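Local coordinates for protein oxalate--CoA ligase (Arabidopsis thaliana, PDB 5IE3) that belongs to the AMP-binding ANL superfamily of two-domain enzymes and here holds adenosine monophosphate together with oxalic acid, at residues 393-398 against 408-413; 337-342 against 401-406; 319-324 against 341-346; 291-296 against 426-431. All blocks are in the same frame, centred on the assembly; numbering follows the deposited sequence.

Contacts 1, 2 and 3 gather round the antiparallel sheet near the bound ligands, whereas contact 4 joins two helical elements from the two family regions. Contacts 1 and 2 share strand 404-409, and contacts 2 and 3 share Val-341 and Gly-342, their centres only about 7 Å apart. Contacts 2 and 3 have four buried residues each among those that touch; contact 1 reaches the surface at Ile-410, and contacts 1 and 4 lie about 19 and 20 Å from the chain centre. Backbone hydrogen bonds cross each of contacts 1 to 3, with a glutamine amide added in contact 3, while contact 4 relies on apolar packing and one bridging water.

Contact 1: 393-398 against 408-413; sequences GDIGYF and GRIKEL. With AMP (adenosine monophosphate), chain C.
Gly-393 and Ile-395 are bonded through their backbones to Gly-408 and Ile-410, pairing the open end of the antiparallel hairpin of strands 394-398 and 404-409. Ile-395 N donates to Gly-408 O at 2.9 Å and Gly-408 N returns a bond to Ile-395 O at 3.1 Å, the signature of a hydrogen-bonded pair. Ile-410 N reaches Gly-393 O at 3.0 Å, almost straight at the hydrogen (176°).

Asp-394 and Arg-409 turn to the ribose of AMP. Asp-394 takes O2' on OD1 (2.5 Å) and O3' on OD2 (2.7 Å), a two-pronged grip on the diol; Tyr-312 OH also bonds OD2. Arg-409 runs extended from CG to NE and lays one face of its guanidinium over O2', which sits toward the rim of that face. Its NH1 forms a salt bridge with Glu-412 OE1 at 3.2 Å, close to the guanidinium plane, and this should limit rotation of the group.

Apolar contact lies apart from the ligand: Ile-395 CG1 meets Ile-410 CG1 at 3.6 Å, the two side chains crossing at about a right angle, and Leu-413 CD1 adds a looser contact to Ile-395 CG1.

Strand 361-366 flanks 394-398, with Asp-394 bonded to Val-363, and Glu-412 has a second partner in Arg-503. From Ile-410 the chain leaves the hairpin toward the C-terminal domain, near where ANL enzymes have their hinge.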
# COMPACT_ATOMS: atom_id res chain seq x y z
N GLY A 393 12.17 3.97 -11.15
CA GLY A 393 13.36 3.54 -10.44
C GLY A 393 13.46 2.02 -10.33
O GLY A 393 14.36 1.51 -9.70
N ASP A 394 12.50 1.30 -10.93
CA ASP A 394 12.50 -0.17 -10.93
C ASP A 394 12.98 -0.70 -12.27
O ASP A 394 12.60 -0.19 -13.32
CB ASP A 394 11.10 -0.73 -10.64
CG ASP A 394 10.60 -0.36 -9.26
OD1 ASP A 394 11.34 -0.59 -8.25
OD2 ASP A 394 9.48 0.20 -9.18
N ILE A 395 13.81 -1.73 -12.20
CA ILE A 395 14.22 -2.48 -13.36
C ILE A 395 13.33 -3.72 -13.50
O ILE A 395 13.10 -4.49 -12.52
CB ILE A 395 15.70 -2.93 -13.24
CG1 ILE A 395 16.61 -1.70 -13.10
CG2 ILE A 395 16.08 -3.82 -14.43
CD1 ILE A 395 16.59 -0.80 -14.34
N GLY A 396 12.84 -3.90 -14.73
CA GLY A 396 12.03 -5.04 -15.12
C GLY A 396 12.04 -5.32 -16.62
O GLY A 396 12.74 -4.65 -17.42
N TYR A 397 11.28 -6.33 -17.03
CA TYR A 397 11.07 -6.61 -18.45
C TYR A 397 9.68 -7.21 -18.65
O TYR A 397 9.11 -7.82 -17.73
CB TYR A 397 12.15 -7.57 -19.01
CG TYR A 397 12.09 -8.93 -18.35
CD1 TYR A 397 11.26 -9.94 -18.84
CD2 TYR A 397 12.83 -9.19 -17.20
CE1 TYR A 397 11.18 -11.19 -18.21
CE2 TYR A 397 12.77 -10.44 -16.56
CZ TYR A 397 11.94 -11.42 -17.07
OH TYR A 397 11.89 -12.64 -16.43
N PHE A 398 9.16 -7.03 -19.85
CA PHE A 398 7.91 -7.64 -20.29
C PHE A 398 8.23 -8.95 -20.97
O PHE A 398 9.09 -8.99 -21.85
CB PHE A 398 7.14 -6.74 -21.27
CG PHE A 398 6.41 -5.56 -20.61
CD1 PHE A 398 5.37 -5.79 -19.72
CD2 PHE A 398 6.76 -4.25 -20.89
CE1 PHE A 398 4.70 -4.72 -19.11
CE2 PHE A 398 6.10 -3.18 -20.28
CZ PHE A 398 5.06 -3.43 -19.39
N GLY A 408 14.34 -5.54 -9.84
CA GLY A 408 14.56 -4.89 -8.55
C GLY A 408 14.77 -3.39 -8.69
O GLY A 408 14.84 -2.88 -9.80
N ARG A 409 14.87 -2.68 -7.56
CA ARG A 409 15.21 -1.26 -7.59
C ARG A 409 16.60 -1.10 -8.17
O ARG A 409 17.49 -1.87 -7.83
CB ARG A 409 15.14 -0.64 -6.19
CG ARG A 409 13.73 -0.71 -5.57
CD ARG A 409 13.69 -0.09 -4.17
NE ARG A 409 12.36 -0.14 -3.54
CZ ARG A 409 11.87 -1.21 -2.90
NH1 ARG A 409 12.59 -2.33 -2.82
NH2 ARG A 409 10.65 -1.16 -2.36
N ILE A 410 16.78 -0.11 -9.04
CA ILE A 410 18.08 0.18 -9.64
C ILE A 410 19.20 0.14 -8.59
O ILE A 410 20.22 -0.56 -8.77
CB ILE A 410 18.08 1.56 -10.33
CG1 ILE A 410 17.17 1.52 -11.57
CG2 ILE A 410 19.52 1.96 -10.70
CD1 ILE A 410 16.83 2.91 -12.19
N LYS A 411 19.01 0.84 -7.48
CA LYS A 411 20.10 0.96 -6.52
C LYS A 411 20.24 -0.23 -5.53
O LYS A 411 21.10 -0.20 -4.66
CB LYS A 411 19.94 2.29 -5.74
CG LYS A 411 19.57 3.45 -6.68
CD LYS A 411 19.74 4.85 -6.09
CE LYS A 411 20.68 4.90 -4.89
NZ LYS A 411 20.81 6.30 -4.37
N GLU A 412 19.40 -1.26 -5.66
CA GLU A 412 19.52 -2.49 -4.85
C GLU A 412 20.10 -3.65 -5.63
O GLU A 412 20.42 -4.68 -5.04
CB GLU A 412 18.15 -2.88 -4.31
CG GLU A 412 17.70 -1.94 -3.20
CD GLU A 412 16.39 -2.35 -2.56
OE1 GLU A 412 15.68 -3.25 -3.11
OE2 GLU A 412 16.06 -1.75 -1.51
N LEU A 413 20.21 -3.52 -6.96
CA LEU A 413 20.83 -4.59 -7.73
C LEU A 413 22.28 -4.69 -7.29
O LEU A 413 22.94 -3.67 -7.04
CB LEU A 413 20.74 -4.35 -9.24
CG LEU A 413 19.33 -4.25 -9.82
CD1 LEU A 413 19.42 -4.21 -11.34
CD2 LEU A 413 18.46 -5.42 -9.33
P AMP C . 6.53 2.92 -1.99
O1P AMP C . 5.91 3.77 -3.09
O2P AMP C . 7.72 3.54 -1.31
O3P AMP C . 5.55 2.31 -1.02
O5' AMP C . 7.22 1.68 -2.73
C5' AMP C . 7.05 1.44 -4.12
C4' AMP C . 8.06 0.41 -4.61
O4' AMP C . 7.73 -0.90 -4.09
C3' AMP C . 8.10 0.18 -6.10
O3' AMP C . 8.77 1.21 -6.80
C2' AMP C . 8.78 -1.18 -6.19
O2' AMP C . 10.19 -1.02 -6.02
C1' AMP C . 8.22 -1.89 -4.95
N9 AMP C . 7.11 -2.79 -5.28
C8 AMP C . 5.80 -2.51 -5.29
N7 AMP C . 5.06 -3.61 -5.62
C5 AMP C . 5.96 -4.62 -5.81
C6 AMP C . 5.90 -6.06 -6.18
N6 AMP C . 4.69 -6.64 -6.39
N1 AMP C . 7.07 -6.73 -6.29
C2 AMP C . 8.26 -6.14 -6.05
N3 AMP C . 8.39 -4.85 -5.73
C4 AMP C . 7.29 -4.07 -5.59
O HOH W 1 16.52 2.57 -7.26

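Contact 2: 337-342 against 401-406; sequences VGKPVG and DGYLHL. With AMP (adenosine monophosphate), chain C.
Lys-339 lies across Tyr-403 and the turn before it. Its CB is 4.1 Å from Gly-402 O, and CG comes nearer to that oxygen, at 3.5 Å, while also sitting over one face of the Tyr-403 ring, 4.2 Å from the centroid and 24° off the normal, a CH-pi contact. CD passes on to the rim at CE2 of the same ring, with Asp-401 O on its flank. Bends at the last two torsions then curl the chain back, which brings NZ to 3.4 Å from Tyr-403 OH. That hydroxyl is bonded to Pro-331 O, and the ring also has a cation-pi partner in Lys-333.

Strand 339-340 is an outermost strand of the five-stranded mixed sheet; here the chain leading into it meets strand 404-409 of the antiparallel sheet, residues 337-340 running 118° from 401-406. Leu-404 clasps the junction through its backbone: its O accepts from Val-337 N at 2.9 Å, and its N donates to Gly-338 O at 2.8 Å.

Toward the ligand the packing becomes apolar. Val-337 CG2, placed between its own backbone N and carbonyl carbon, lies beside CD2 of Leu-404, the two side chains pointing the same way. Val-337 CG1 instead touches Leu-406 CD1 and approaches AMP N6 at 3.4 Å, while Leu-406 CD1 packs against the adenine at C2 and N1.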
# COMPACT_ATOMS: atom_id res chain seq x y z
N VAL A 337 4.29 -9.49 -12.00
CA VAL A 337 3.28 -8.57 -11.48
C VAL A 337 2.25 -8.18 -12.56
O VAL A 337 1.53 -7.16 -12.44
CB VAL A 337 3.95 -7.29 -10.87
CG1 VAL A 337 4.76 -7.66 -9.63
CG2 VAL A 337 4.85 -6.58 -11.87
N GLY A 338 2.18 -9.01 -13.60
CA GLY A 338 1.07 -8.91 -14.54
C GLY A 338 1.14 -7.75 -15.52
O GLY A 338 2.21 -7.27 -15.89
N LYS A 339 -0.03 -7.27 -15.93
CA LYS A 339 -0.15 -6.31 -17.03
C LYS A 339 -0.58 -4.91 -16.53
O LYS A 339 -1.29 -4.80 -15.53
CB LYS A 339 -1.14 -6.83 -18.09
CG LYS A 339 -0.72 -8.17 -18.70
CD LYS A 339 -1.53 -8.55 -19.93
CE LYS A 339 -2.98 -8.83 -19.61
NZ LYS A 339 -3.07 -10.01 -18.72
N PRO A 340 -0.18 -3.86 -17.26
CA PRO A 340 -0.58 -2.47 -16.94
C PRO A 340 -2.09 -2.34 -16.90
O PRO A 340 -2.77 -2.96 -17.74
CB PRO A 340 -0.03 -1.64 -18.14
CG PRO A 340 0.92 -2.48 -18.82
CD PRO A 340 0.56 -3.93 -18.53
N VAL A 341 -2.62 -1.56 -15.96
CA VAL A 341 -4.05 -1.34 -15.87
C VAL A 341 -4.38 0.14 -16.01
O VAL A 341 -4.01 0.94 -15.16
CB VAL A 341 -4.60 -1.85 -14.54
CG1 VAL A 341 -6.17 -1.65 -14.45
CG2 VAL A 341 -4.25 -3.33 -14.33
N GLY A 342 -5.08 0.50 -17.08
CA GLY A 342 -5.59 1.86 -17.25
C GLY A 342 -4.49 2.91 -17.37
O GLY A 342 -4.74 4.08 -17.14
N ASP A 401 3.96 -12.30 -23.45
CA ASP A 401 2.53 -12.11 -23.16
C ASP A 401 2.21 -10.71 -22.64
O ASP A 401 1.05 -10.40 -22.37
CB ASP A 401 2.05 -13.15 -22.15
CG ASP A 401 2.13 -14.57 -22.69
OD1 ASP A 401 1.80 -14.77 -23.89
OD2 ASP A 401 2.55 -15.48 -21.94
N GLY A 402 3.24 -9.89 -22.45
CA GLY A 402 3.04 -8.54 -21.95
C GLY A 402 2.95 -8.47 -20.43
O GLY A 402 2.48 -7.46 -19.87
N TYR A 403 3.36 -9.55 -19.76
CA TYR A 403 3.41 -9.58 -18.30
C TYR A 403 4.74 -9.03 -17.82
O TYR A 403 5.79 -9.39 -18.35
CB TYR A 403 3.23 -11.00 -17.76
CG TYR A 403 1.81 -11.52 -17.75
CD1 TYR A 403 1.23 -12.00 -16.57
CD2 TYR A 403 1.06 -11.58 -18.92
CE1 TYR A 403 -0.07 -12.53 -16.55
CE2 TYR A 403 -0.22 -12.10 -18.93
CZ TYR A 403 -0.78 -12.59 -17.74
OH TYR A 403 -2.07 -13.08 -17.73
N LEU A 404 4.68 -8.15 -16.82
CA LEU A 404 5.88 -7.53 -16.27
C LEU A 404 6.56 -8.43 -15.23
O LEU A 404 5.88 -8.99 -14.35
CB LEU A 404 5.51 -6.18 -15.64
CG LEU A 404 6.61 -5.39 -14.94
CD1 LEU A 404 7.74 -5.05 -15.93
CD2 LEU A 404 6.01 -4.09 -14.37
N HIS A 405 7.88 -8.55 -15.33
CA HIS A 405 8.68 -9.24 -14.33
C HIS A 405 9.66 -8.22 -13.75
O HIS A 405 10.43 -7.59 -14.50
CB HIS A 405 9.45 -10.44 -14.94
CG HIS A 405 8.56 -11.45 -15.62
ND1 HIS A 405 8.38 -12.73 -15.13
CD2 HIS A 405 7.81 -11.36 -16.74
CE1 HIS A 405 7.56 -13.39 -15.92
NE2 HIS A 405 7.20 -12.58 -16.91
N LEU A 406 9.62 -8.04 -12.44
CA LEU A 406 10.50 -7.08 -11.78
C LEU A 406 11.82 -7.73 -11.39
O LEU A 406 11.85 -8.87 -10.90
CB LEU A 406 9.82 -6.49 -10.55
CG LEU A 406 8.59 -5.65 -10.89
CD1 LEU A 406 7.84 -5.30 -9.60
CD2 LEU A 406 8.98 -4.40 -11.67
P AMP C . 6.53 2.92 -1.99
O1P AMP C . 5.91 3.77 -3.09
O2P AMP C . 7.72 3.54 -1.31
O3P AMP C . 5.55 2.31 -1.02
O5' AMP C . 7.22 1.68 -2.73
C5' AMP C . 7.05 1.44 -4.12
C4' AMP C . 8.06 0.41 -4.61
O4' AMP C . 7.73 -0.90 -4.09
C3' AMP C . 8.10 0.18 -6.10
O3' AMP C . 8.77 1.21 -6.80
C2' AMP C . 8.78 -1.18 -6.19
O2' AMP C . 10.19 -1.02 -6.02
C1' AMP C . 8.22 -1.89 -4.95
N9 AMP C . 7.11 -2.79 -5.28
C8 AMP C . 5.80 -2.51 -5.29
N7 AMP C . 5.06 -3.61 -5.62
C5 AMP C . 5.96 -4.62 -5.81
C6 AMP C . 5.90 -6.06 -6.18
N6 AMP C . 4.69 -6.64 -6.39
N1 AMP C . 7.07 -6.73 -6.29
C2 AMP C . 8.26 -6.14 -6.05
N3 AMP C . 8.39 -4.85 -5.73
C4 AMP C . 7.29 -4.07 -5.59

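Contact 3: 319-324 against 341-346; sequences HLMSSN and VGQEMA. With OXD (oxalic acid), chain D.
Leu-320 crosses Val-341 at about a right angle, CD2 resting 3.8 Å from Val-341 CB. Just beyond it Met-321 and Ser-322 both face Tyr-312 in a classic beta bulge, where strand 319-323 turns a corner. Met-321 O accepts Val-341 N at 3.1 Å, tying the residue just after strand 339-340 to the bulge.

Gln-343 braces the same corner. Its CG takes the position between backbone N and carbonyl carbon (chi1 62°), and the side chain extends from there to bring the amide over the strand. NE2 donates twice: to Leu-320 O at 3.0 Å, and to Val-341 O at 3.1 Å, the latter close to the amide plane. With OE1 bonded to Asn-369 ND2, the amide is fixed at both polar atoms.

Met-345, on the first strand of the antiparallel sheet, bends at chi3 so that CE reaches Met-321 CB at 3.9 Å and Ser-322 CB. Val-363 and Ile-365 of the neighbouring strand 361-366 also touch Met-345, while helix 184-198 lies against Leu-320 and Val-341.

At the start of the strand His-319 is stacked on His-216 and bonded through NE2 to Arg-286; its ND1 donates to oxalic acid O4 at 2.8 Å.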
# COMPACT_ATOMS: atom_id res chain seq x y z
N HIS A 319 -0.89 4.22 -6.06
CA HIS A 319 -0.94 2.76 -5.88
C HIS A 319 -0.84 2.06 -7.27
O HIS A 319 0.24 2.10 -7.88
CB HIS A 319 -2.20 2.34 -5.07
CG HIS A 319 -2.20 0.90 -4.64
ND1 HIS A 319 -1.14 0.30 -3.99
CD2 HIS A 319 -3.13 -0.07 -4.82
CE1 HIS A 319 -1.41 -0.98 -3.79
NE2 HIS A 319 -2.61 -1.23 -4.30
N LEU A 320 -1.92 1.44 -7.77
CA LEU A 320 -1.82 0.40 -8.81
C LEU A 320 -1.13 0.85 -10.12
O LEU A 320 -1.51 1.87 -10.73
CB LEU A 320 -3.22 -0.14 -9.17
CG LEU A 320 -3.25 -1.22 -10.27
CD1 LEU A 320 -2.55 -2.49 -9.78
CD2 LEU A 320 -4.69 -1.48 -10.71
N MET A 321 -0.13 0.06 -10.53
CA MET A 321 0.42 0.19 -11.88
C MET A 321 0.05 -1.02 -12.73
O MET A 321 -0.51 -0.88 -13.84
CB MET A 321 1.94 0.36 -11.82
CG MET A 321 2.32 1.76 -11.31
SD MET A 321 4.10 1.98 -11.14
CE MET A 321 4.40 1.00 -9.64
N SER A 322 0.39 -2.22 -12.24
CA SER A 322 0.10 -3.41 -13.05
C SER A 322 -0.48 -4.51 -12.16
O SER A 322 -0.25 -4.53 -10.94
CB SER A 322 1.37 -3.93 -13.77
OG SER A 322 2.32 -4.53 -12.86
N SER A 323 -1.21 -5.44 -12.77
CA SER A 323 -1.67 -6.58 -12.00
C SER A 323 -1.85 -7.83 -12.84
O SER A 323 -2.20 -7.75 -14.01
CB SER A 323 -2.99 -6.25 -11.30
OG SER A 323 -3.47 -7.32 -10.46
N ASN A 324 -1.63 -8.98 -12.22
CA ASN A 324 -2.17 -10.20 -12.79
C ASN A 324 -3.68 -10.08 -12.86
O ASN A 324 -4.30 -9.46 -12.00
CB ASN A 324 -1.76 -11.42 -11.96
CG ASN A 324 -0.31 -11.78 -12.16
OD1 ASN A 324 0.05 -12.52 -13.08
ND2 ASN A 324 0.55 -11.22 -11.31
N VAL A 341 -2.62 -1.56 -15.96
CA VAL A 341 -4.05 -1.34 -15.87
C VAL A 341 -4.38 0.14 -16.01
O VAL A 341 -4.01 0.94 -15.16
CB VAL A 341 -4.60 -1.85 -14.54
CG1 VAL A 341 -6.17 -1.65 -14.45
CG2 VAL A 341 -4.25 -3.33 -14.33
N GLY A 342 -5.08 0.50 -17.08
CA GLY A 342 -5.59 1.86 -17.25
C GLY A 342 -4.49 2.91 -17.37
O GLY A 342 -4.74 4.08 -17.14
N GLN A 343 -3.27 2.50 -17.69
CA GLN A 343 -2.20 3.45 -17.91
C GLN A 343 -1.15 2.85 -18.84
O GLN A 343 -1.05 1.62 -19.00
CB GLN A 343 -1.54 3.85 -16.58
CG GLN A 343 -0.89 2.65 -15.87
CD GLN A 343 -0.77 2.87 -14.36
OE1 GLN A 343 0.23 3.39 -13.88
NE2 GLN A 343 -1.80 2.49 -13.63
N GLU A 344 -0.34 3.72 -19.42
CA GLU A 344 0.76 3.26 -20.25
C GLU A 344 1.97 2.84 -19.44
O GLU A 344 2.28 3.43 -18.40
CB GLU A 344 1.18 4.35 -21.23
CG GLU A 344 0.07 4.72 -22.18
CD GLU A 344 0.47 5.88 -23.07
OE1 GLU A 344 1.10 5.62 -24.11
OE2 GLU A 344 0.16 7.03 -22.71
N MET A 345 2.69 1.87 -19.97
CA MET A 345 3.89 1.41 -19.30
C MET A 345 4.93 0.96 -20.34
O MET A 345 4.59 0.28 -21.32
CB MET A 345 3.54 0.28 -18.33
CG MET A 345 4.74 -0.31 -17.63
SD MET A 345 4.28 -1.63 -16.43
CE MET A 345 3.24 -0.69 -15.29
N ALA A 346 6.18 1.35 -20.14
CA ALA A 346 7.23 1.03 -21.11
C ALA A 346 8.52 0.70 -20.38
O ALA A 346 8.75 1.22 -19.30
CB ALA A 346 7.43 2.21 -22.05
C1 OXD D . 3.29 0.74 -2.37
C2 OXD D . 2.01 0.28 -2.94
O3 OXD D . 3.44 2.00 -2.31
O4 OXD D . 1.43 1.20 -3.57
O5 OXD D . 4.12 -0.14 -2.02
O6 OXD D . 1.58 -0.91 -2.77

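Contact 4: 291-296 against 426-431; sequences SLAPVI and VDAVLL. With AMP (adenosine monophosphate), chain C.
Ala-293, the N-cap residue of helix 294-304, presses its methyl onto helix 423-430. CB is 3.8 Å from Ala-428 CA and 4.0 Å from Ala-428 CB, and the small side chains let the two CA atoms come within 4.7 Å. Leu-431 fills the side of this close point. Its CG stands beside its own backbone N (chi1 -65°) and carries CD1 into the angle between Ala-293 CB and Ile-296 CG1, 3.9 Å from each, so one methyl wedges between the N-cap residue and the first turn of the helix. Buried Ile-296 and partly exposed Leu-431 both reach helix 261-273, where each touches Gln-265.

The other flank is wetter, with Pro-294 and Val-295 both partly exposed. Pro-294 gives only CD to Ala-428 CB, and Val-295 offers CG1 to Leu-431 CB and to Leu-431 O, the valine and leucine crossing at a slant. Between these residues a water bridges the segments: it accepts from Val-295 N at 3.0 Å and donates to Ala-428 O at 3.1 Å, thus serving a first-turn amide of one helix and a backbone carbonyl of the other.

Ser-291, just upstream, lies against the adenine of AMP, its N 3.2 Å from C2, while Asp-427 turns its carboxylate to Arg-503 and Ala-441 N.

With small methyls, a few branched carbons and a single water, the contact between the AMP-binding region and the C-terminal-domain region is modest (206 Å² buried), consistent with a surface able to part when the C-terminal domain reorients, as it does in ANL enzymes.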
# COMPACT_ATOMS: atom_id res chain seq x y z
N SER A 291 8.03 -8.00 -3.44
CA SER A 291 7.93 -9.20 -4.24
C SER A 291 7.27 -10.36 -3.51
O SER A 291 7.65 -10.66 -2.37
CB SER A 291 9.31 -9.59 -4.72
OG SER A 291 9.21 -10.68 -5.60
N LEU A 292 6.26 -10.98 -4.14
CA LEU A 292 5.65 -12.24 -3.69
C LEU A 292 6.42 -13.43 -4.21
O LEU A 292 6.35 -13.74 -5.40
CB LEU A 292 4.18 -12.36 -4.19
CG LEU A 292 3.41 -13.57 -3.61
CD1 LEU A 292 3.29 -13.55 -2.09
CD2 LEU A 292 2.04 -13.80 -4.27
N ALA A 293 7.16 -14.12 -3.34
CA ALA A 293 7.90 -15.30 -3.81
C ALA A 293 6.88 -16.33 -4.31
O ALA A 293 5.81 -16.48 -3.73
CB ALA A 293 8.76 -15.91 -2.70
N PRO A 294 7.21 -17.01 -5.42
CA PRO A 294 6.30 -18.05 -5.93
C PRO A 294 5.90 -19.08 -4.88
O PRO A 294 4.76 -19.57 -4.92
CB PRO A 294 7.11 -18.68 -7.05
CG PRO A 294 7.89 -17.48 -7.59
CD PRO A 294 8.30 -16.71 -6.36
N VAL A 295 6.82 -19.39 -3.96
CA VAL A 295 6.49 -20.42 -2.94
C VAL A 295 5.41 -19.90 -1.96
O VAL A 295 4.54 -20.65 -1.50
CB VAL A 295 7.77 -20.90 -2.18
CG1 VAL A 295 8.30 -19.85 -1.23
CG2 VAL A 295 7.52 -22.25 -1.43
N ILE A 296 5.42 -18.60 -1.68
CA ILE A 296 4.36 -18.02 -0.85
C ILE A 296 3.03 -18.01 -1.61
O ILE A 296 1.98 -18.27 -1.03
CB ILE A 296 4.71 -16.59 -0.38
CG1 ILE A 296 6.08 -16.57 0.34
CG2 ILE A 296 3.58 -16.02 0.50
CD1 ILE A 296 6.16 -17.46 1.60
N VAL A 426 16.95 -14.05 -5.38
CA VAL A 426 17.57 -14.83 -4.32
C VAL A 426 16.63 -14.95 -3.12
O VAL A 426 16.58 -16.03 -2.53
CB VAL A 426 18.96 -14.25 -3.90
CG1 VAL A 426 19.55 -15.01 -2.67
CG2 VAL A 426 19.93 -14.32 -5.05
N ASP A 427 15.87 -13.90 -2.79
CA ASP A 427 14.87 -13.99 -1.69
C ASP A 427 13.90 -15.14 -1.94
O ASP A 427 13.52 -15.92 -1.01
CB ASP A 427 14.02 -12.69 -1.55
CG ASP A 427 14.82 -11.48 -1.07
OD1 ASP A 427 15.97 -11.65 -0.62
OD2 ASP A 427 14.30 -10.35 -1.16
N ALA A 428 13.46 -15.20 -3.20
CA ALA A 428 12.49 -16.24 -3.53
C ALA A 428 13.14 -17.60 -3.27
O ALA A 428 12.50 -18.49 -2.71
CB ALA A 428 12.02 -16.13 -4.97
N VAL A 429 14.40 -17.75 -3.67
CA VAL A 429 15.04 -19.05 -3.38
C VAL A 429 15.18 -19.34 -1.87
O VAL A 429 14.88 -20.44 -1.41
CB VAL A 429 16.42 -19.17 -4.03
CG1 VAL A 429 17.21 -20.38 -3.39
CG2 VAL A 429 16.31 -19.32 -5.57
N LEU A 430 15.61 -18.36 -1.09
CA LEU A 430 15.76 -18.56 0.35
C LEU A 430 14.49 -19.05 1.00
O LEU A 430 14.53 -19.93 1.88
CB LEU A 430 16.18 -17.27 1.04
CG LEU A 430 17.57 -16.78 0.63
CD1 LEU A 430 17.84 -15.41 1.24
CD2 LEU A 430 18.63 -17.80 1.04
N LEU A 431 13.35 -18.48 0.58
CA LEU A 431 12.09 -18.87 1.23
C LEU A 431 11.64 -20.29 0.87
O LEU A 431 10.68 -20.80 1.46
CB LEU A 431 10.96 -17.89 0.89
CG LEU A 431 11.09 -16.46 1.39
CD1 LEU A 431 9.85 -15.65 0.99
CD2 LEU A 431 11.34 -16.42 2.92
P AMP C . 6.53 2.92 -1.99
O1P AMP C . 5.91 3.77 -3.09
O2P AMP C . 7.72 3.54 -1.31
O3P AMP C . 5.55 2.31 -1.02
O5' AMP C . 7.22 1.68 -2.73
C5' AMP C . 7.05 1.44 -4.12
C4' AMP C . 8.06 0.41 -4.61
O4' AMP C . 7.73 -0.90 -4.09
C3' AMP C . 8.10 0.18 -6.10
O3' AMP C . 8.77 1.21 -6.80
C2' AMP C . 8.78 -1.18 -6.19
O2' AMP C . 10.19 -1.02 -6.02
C1' AMP C . 8.22 -1.89 -4.95
N9 AMP C . 7.11 -2.79 -5.28
C8 AMP C . 5.80 -2.51 -5.29
N7 AMP C . 5.06 -3.61 -5.62
C5 AMP C . 5.96 -4.62 -5.81
C6 AMP C . 5.90 -6.06 -6.18
N6 AMP C . 4.69 -6.64 -6.39
N1 AMP C . 7.07 -6.73 -6.29
C2 AMP C . 8.26 -6.14 -6.05
N3 AMP C . 8.39 -4.85 -5.73
C4 AMP C . 7.29 -4.07 -5.59
O HOH W 2 9.81 -18.97 -4.18